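Local structure of transcriptional regulator, GntR family (3IHU) at residues Gln180-Leu183 against Asp184-Arg188. The protein probably binds DNA as a transcription regulator of the GntR family, pairing a winged-helix DNA-binding region with an all-helical FCD domain. Sequence-based numbering, arbitrary orientation.
Sequences QMRL and DDYRR
Arg-182 and Tyr-186, one helical turn apart, run alongside each other in the same direction, with the guanidinium plane perpendicular to the phenol ring. NH2 of Arg-182 gives a hydrogen bond to OH of Tyr-186 at 3.1 Å, the hydroxyl sitting at the guanidinium edge and 16° out of its plane. A bend at chi3 (47°) turns the arginine head onto the hydroxyl; NH1 is bonded separately to O of Leu-175, which gives the guanidinium a second anchor. O of Arg-182 lies over one face of the Tyr-186 ring, 3.2 Å from its plane and offset toward the rim. The same oxygen accepts a hydrogen bond from the backbone N of Tyr-186 at 2.9 Å in the regular i to i+4 pattern. This is helix 179-195 of the FCD domain, the helical bundle that in GntR regulators accompanies the DNA-binding region. Arg-182 and Tyr-186 face helix 134-152, both touching Arg-141. On another side of the helix, Leu-183 crosses Arg-187, its CG resting 3.9 Å from CD of Arg-187; these two side chains reach Leu-125 and Val-126 of helix 112-130. Met-181 and Asp-185 make a looser pair, CG of the selenomethionine, in the conformer modelled here, lying 4.1 Å from OD2 of Asp-185. OD2 of the buried Asp-185 takes hydrogen bonds from His-208 ND1 and Asn-211 ND2 of helix 198-219, bonds that tie the two helices together. Toward the more exposed side, NE of Arg-188 forms a salt bridge with OD2 of Asp-184 at 2.7 Å, in one of two aspartate conformers, approaching the carboxylate from its syn side.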
loop_
_atom_site.group_PDB
_atom_site.type_symbol
_atom_site.label_atom_id
_atom_site.label_comp_id
_atom_site.label_asym_id
_atom_site.label_seq_id
_atom_site.Cartn_x
_atom_site.Cartn_y
_atom_site.Cartn_z
ATOM N N GLN A 180 10.281 6.615 10.338
ATOM C CA GLN A 180 11.397 7.528 10.062
ATOM C C GLN A 180 12.085 7.126 8.757
ATOM O O GLN A 180 12.246 7.942 7.881
ATOM C CB GLN A 180 12.399 7.519 11.200
ATOM C CG GLN A 180 11.754 7.997 12.500
ATOM C CD GLN A 180 12.698 8.026 13.699
ATOM O OE1 GLN A 180 12.629 7.164 14.601
ATOM N NE2 GLN A 180 13.536 9.030 13.739
HETATM N N MSE A 181 12.472 5.854 8.637
HETATM C CA MSE A 181 13.198 5.344 7.471
HETATM C C MSE A 181 12.305 5.440 6.233
HETATM O O MSE A 181 12.741 5.815 5.135
HETATM C CB MSE A 181 13.634 3.879 7.727
HETATM C CG MSE A 181 14.225 3.111 6.537
HETATM SE SE MSE A 181 14.195 1.162 6.813
HETATM C CE MSE A 181 12.298 0.833 6.440
ATOM N N ARG A 182 11.037 5.079 6.406
ATOM C CA ARG A 182 10.133 5.072 5.261
ATOM C C ARG A 182 9.958 6.495 4.717
ATOM O O ARG A 182 9.913 6.706 3.525
ATOM C CB ARG A 182 8.796 4.405 5.620
ATOM C CG ARG A 182 8.966 2.911 6.001
ATOM C CD ARG A 182 7.706 2.323 6.687
ATOM N NE ARG A 182 6.524 2.691 5.927
ATOM C CZ ARG A 182 5.356 3.046 6.426
ATOM N NH1 ARG A 182 5.149 3.080 7.739
ATOM N NH2 ARG A 182 4.395 3.397 5.599
ATOM N N LEU A 183 9.828 7.465 5.590
ATOM C CA LEU A 183 9.645 8.857 5.144
ATOM C C LEU A 183 10.848 9.317 4.295
ATOM O O LEU A 183 10.696 9.926 3.219
ATOM C CB LEU A 183 9.501 9.778 6.338
ATOM C CG LEU A 183 9.554 11.259 5.967
ATOM C CD1 LEU A 183 8.294 11.646 5.130
ATOM C CD2 LEU A 183 9.702 12.119 7.240
ATOM N N ASP A 184 12.049 9.023 4.776
ATOM C CA ASP A 184 13.254 9.344 4.002
ATOM C C ASP A 184 13.221 8.670 2.650
ATOM O O ASP A 184 13.541 9.279 1.631
ATOM C CB ASP A 184 14.538 8.900 4.671
ATOM C CG ASP A 184 15.734 9.520 3.994
ATOM O OD1 ASP A 184 15.787 10.760 3.998
ATOM O OD2 ASP A 184 16.542 8.800 3.378
ATOM N N ASP A 185 12.807 7.405 2.639
ATOM C CA ASP A 185 12.674 6.708 1.380
ATOM C C ASP A 185 11.691 7.396 0.400
ATOM O O ASP A 185 11.933 7.470 -0.830
ATOM C CB ASP A 185 12.232 5.239 1.636
ATOM C CG ASP A 185 13.306 4.399 2.297
ATOM O OD1 ASP A 185 14.439 4.890 2.447
ATOM O OD2 ASP A 185 13.021 3.227 2.662
ATOM N N TYR A 186 10.547 7.816 0.927
ATOM C CA TYR A 186 9.538 8.423 0.112
ATOM C C TYR A 186 10.008 9.786 -0.399
ATOM O O TYR A 186 9.685 10.180 -1.506
ATOM C CB TYR A 186 8.224 8.628 0.865
ATOM C CG TYR A 186 7.536 7.399 1.404
ATOM C CD1 TYR A 186 7.539 6.213 0.699
ATOM C CD2 TYR A 186 6.853 7.439 2.600
ATOM C CE1 TYR A 186 6.892 5.104 1.169
ATOM C CE2 TYR A 186 6.200 6.311 3.086
ATOM C CZ TYR A 186 6.226 5.150 2.354
ATOM O OH TYR A 186 5.617 3.996 2.806
ATOM N N ARG A 187 10.737 10.508 0.445
ATOM C CA ARG A 187 11.352 11.728 0.019
ATOM C C ARG A 187 12.338 11.490 -1.110
ATOM O O ARG A 187 12.342 12.268 -2.038
ATOM C CB ARG A 187 12.027 12.426 1.182
ATOM C CG ARG A 187 11.014 12.914 2.161
ATOM C CD ARG A 187 11.689 13.397 3.442
ATOM N NE ARG A 187 12.015 14.778 3.258
ATOM C CZ ARG A 187 12.193 15.648 4.238
ATOM N NH1 ARG A 187 12.100 15.271 5.527
ATOM N NH2 ARG A 187 12.459 16.902 3.902
ATOM N N ARG A 188 13.166 10.443 -1.032
ATOM C CA ARG A 188 14.121 10.170 -2.119
ATOM C C ARG A 188 13.379 9.795 -3.425
ATOM O O ARG A 188 13.808 10.190 -4.527
ATOM C CB ARG A 188 15.146 9.066 -1.739
ATOM C CG ARG A 188 16.105 9.480 -0.601
ATOM C CD ARG A 188 16.780 8.290 0.167
ATOM N NE ARG A 188 17.860 8.782 1.013
ATOM C CZ ARG A 188 19.125 8.989 0.613
ATOM N NH1 ARG A 188 19.528 8.684 -0.616
ATOM N NH2 ARG A 188 20.013 9.490 1.472
#